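Local structure of inositol monophosphatase family protein (Staphylococcus aureus subsp. aureus MSSA476, 4I3Y) at residues 69-74 / 87-92. The protein probably hydrolyses inositol monophosphates to inositol and phosphate as a magnesium-dependent phosphatase that lithium inhibits. Numbering follows the deposited sequence.
Sequences PEHQLL and INHLWI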
loop_
_atom_site.group_PDB
_atom_site.type_symbol
_atom_site.label_atom_id
_atom_site.label_comp_id
_atom_site.label_asym_id
_atom_site.label_seq_id
_atom_site.Cartn_x
_atom_site.Cartn_y
_atom_site.Cartn_z
ATOM N N PRO A 69 0.229 32.154 19.199
ATOM C CA PRO A 69 1.434 32.034 20.021
ATOM C C PRO A 69 1.100 31.521 21.419
ATOM O O PRO A 69 2.017 31.140 22.128
ATOM C CB PRO A 69 1.979 33.474 20.057
ATOM C CG PRO A 69 0.863 34.354 19.479
ATOM C CD PRO A 69 -0.373 33.495 19.363
ATOM N N GLU A 70 -0.197 31.499 21.776
ATOM C CA GLU A 70 -0.695 30.856 23.013
ATOM C C GLU A 70 -0.722 29.351 22.847
ATOM O O GLU A 70 -0.782 28.615 23.831
ATOM C CB GLU A 70 -2.156 31.251 23.341
ATOM C CG GLU A 70 -2.429 32.728 23.478
ATOM C CD GLU A 70 -1.405 33.389 24.371
ATOM O OE1 GLU A 70 -0.538 34.119 23.834
ATOM O OE2 GLU A 70 -1.449 33.150 25.603
ATOM N N HIS A 71 -0.781 28.895 21.603
ATOM C CA HIS A 71 -1.113 27.483 21.338
ATOM C C HIS A 71 0.074 26.583 21.736
ATOM O O HIS A 71 1.209 26.954 21.551
ATOM C CB HIS A 71 -1.575 27.292 19.878
ATOM C CG HIS A 71 -2.932 27.852 19.607
ATOM N ND1 HIS A 71 -3.833 27.265 18.739
ATOM C CD2 HIS A 71 -3.554 28.947 20.105
ATOM C CE1 HIS A 71 -4.957 27.956 18.738
ATOM N NE2 HIS A 71 -4.813 28.988 19.548
ATOM N N GLN A 72 -0.188 25.427 22.325
ATOM C CA GLN A 72 0.942 24.539 22.650
ATOM C C GLN A 72 1.116 23.328 21.639
ATOM O O GLN A 72 0.148 22.924 21.014
ATOM C CB GLN A 72 0.815 24.088 24.087
ATOM C CG GLN A 72 1.581 25.011 25.035
ATOM C CD GLN A 72 1.742 24.343 26.393
ATOM O OE1 GLN A 72 0.735 24.051 27.054
ATOM N NE2 GLN A 72 3.010 24.017 26.784
ATOM N N LEU A 73 2.332 22.801 21.507
ATOM C CA LEU A 73 2.645 21.712 20.567
ATOM C C LEU A 73 3.120 20.412 21.260
ATOM O O LEU A 73 4.175 20.389 21.958
ATOM C CB LEU A 73 3.666 22.182 19.509
ATOM C CG LEU A 73 4.154 21.146 18.489
ATOM C CD1 LEU A 73 2.969 20.733 17.587
ATOM C CD2 LEU A 73 5.242 21.729 17.655
ATOM N N LEU A 74 2.332 19.356 21.112
ATOM C CA LEU A 74 2.807 18.006 21.466
ATOM C C LEU A 74 3.281 17.299 20.179
ATOM O O LEU A 74 2.469 17.065 19.296
ATOM C CB LEU A 74 1.679 17.234 22.154
ATOM C CG LEU A 74 1.796 15.719 22.518
ATOM C CD1 LEU A 74 3.139 15.431 23.062
ATOM C CD2 LEU A 74 0.750 15.298 23.524
ATOM N N ILE A 87 -4.626 22.001 29.135
ATOM C CA ILE A 87 -4.127 22.879 28.063
ATOM C C ILE A 87 -5.285 23.348 27.143
ATOM O O ILE A 87 -6.055 22.532 26.638
ATOM C CB ILE A 87 -2.939 22.216 27.310
ATOM C CG1 ILE A 87 -2.351 23.172 26.268
ATOM C CG2 ILE A 87 -3.337 20.838 26.755
ATOM C CD1 ILE A 87 -1.727 24.404 26.873
ATOM N N ASN A 88 -5.442 24.666 26.983
ATOM C CA ASN A 88 -6.644 25.194 26.318
ATOM C C ASN A 88 -6.610 24.938 24.806
ATOM O O ASN A 88 -7.567 24.404 24.224
ATOM C CB ASN A 88 -6.875 26.699 26.654
ATOM C CG ASN A 88 -7.644 26.883 27.974
ATOM O OD1 ASN A 88 -7.341 27.762 28.761
ATOM N ND2 ASN A 88 -8.629 26.027 28.218
ATOM N N HIS A 89 -5.479 25.302 24.220
ATOM C CA HIS A 89 -5.220 25.202 22.764
ATOM C C HIS A 89 -4.041 24.280 22.516
ATOM O O HIS A 89 -2.904 24.638 22.761
ATOM C CB HIS A 89 -4.961 26.600 22.159
ATOM C CG HIS A 89 -6.107 27.543 22.352
ATOM N ND1 HIS A 89 -7.322 27.377 21.716
ATOM C CD2 HIS A 89 -6.240 28.637 23.141
ATOM C CE1 HIS A 89 -8.144 28.349 22.075
ATOM N NE2 HIS A 89 -7.509 29.129 22.934
ATOM N N LEU A 90 -4.317 23.081 22.013
ATOM C CA LEU A 90 -3.232 22.128 21.829
ATOM C C LEU A 90 -3.219 21.514 20.435
ATOM O O LEU A 90 -4.250 21.000 19.967
ATOM C CB LEU A 90 -3.414 20.983 22.794
ATOM C CG LEU A 90 -2.333 19.899 22.614
ATOM C CD1 LEU A 90 -0.905 20.306 22.885
ATOM C CD2 LEU A 90 -2.743 18.693 23.431
ATOM N N TRP A 91 -2.053 21.565 19.819
ATOM C CA TRP A 91 -1.769 20.897 18.551
ATOM C C TRP A 91 -0.956 19.612 18.789
ATOM O O TRP A 91 0.074 19.648 19.455
ATOM C CB TRP A 91 -0.983 21.835 17.617
ATOM C CG TRP A 91 -1.889 22.969 17.156
ATOM C CD1 TRP A 91 -2.147 24.142 17.834
ATOM C CD2 TRP A 91 -2.733 22.991 15.983
ATOM N NE1 TRP A 91 -3.078 24.924 17.127
ATOM C CE2 TRP A 91 -3.441 24.248 15.990
ATOM C CE3 TRP A 91 -2.925 22.109 14.918
ATOM C CZ2 TRP A 91 -4.335 24.633 14.960
ATOM C CZ3 TRP A 91 -3.810 22.471 13.895
ATOM C CH2 TRP A 91 -4.526 23.734 13.933
ATOM N N ILE A 92 -1.404 18.487 18.222
ATOM C CA ILE A 92 -0.539 17.310 18.264
ATOM C C ILE A 92 -0.013 17.063 16.850
ATOM O O ILE A 92 -0.779 17.136 15.863
ATOM C CB ILE A 92 -1.266 16.099 18.802
ATOM C CG1 ILE A 92 -1.791 16.407 20.209
ATOM C CG2 ILE A 92 -0.329 14.873 18.741
ATOM C CD1 ILE A 92 -2.375 15.193 20.935
#
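His71 sets one face of its imidazole against His89 and its edge against Trp91, where two parallel strands begin to pair. With CG anti to the carbonyl carbon (chi1 -72°), the side chain leans across to the other strand. Its CB lies near CD1 and NE1 of the Trp91 indole, and its CG rests on CB of His89. ND1 then accepts the indole hydrogen of Trp91 NE1 at 2.9 Å, a slightly bent bond (154° at the hydrogen) that lies close to the planes of both rings and so helps to set the rotation of both. As ND1 is the acceptor, a neutral His71 would be expected to carry its own hydrogen on NE2. On the face turned to His89, CD2 meets His89 CB at 3.4 Å, CE1 lies over CB and CG of His89, and NE2 sits over a face of the His89 ring, 3.4 Å from its CG. The two imidazoles form an offset stack, planes within 1° of parallel, and His89 CB itself points at the centre of the His71 ring in a CH-pi contact. Beyond this aromatic cluster the backbones join: Gln72 N to His89 O (2.9 Å), Trp91 N to Gln72 O, and Leu74 N to Trp91 O (both 2.8 Å). On the sheet face of Gln72 and Leu90, Leu90 CD1 packs against Leu74 CB at 4.1 Å, and the ends of Leu74 and Ile92 run side by side. The Trp91 face is covered by helices 12-35 and 51-67, the latter also touching Leu73. Tyr115, on the next strand, hydrogen-bonds His89 ND1 and stacks on Trp91. Strand 72-75 forms the edge of the chain's seven-stranded mixed sheet, beside strand 89-97, which farther on supplies Asp94 and Ile96 to the magnesium site.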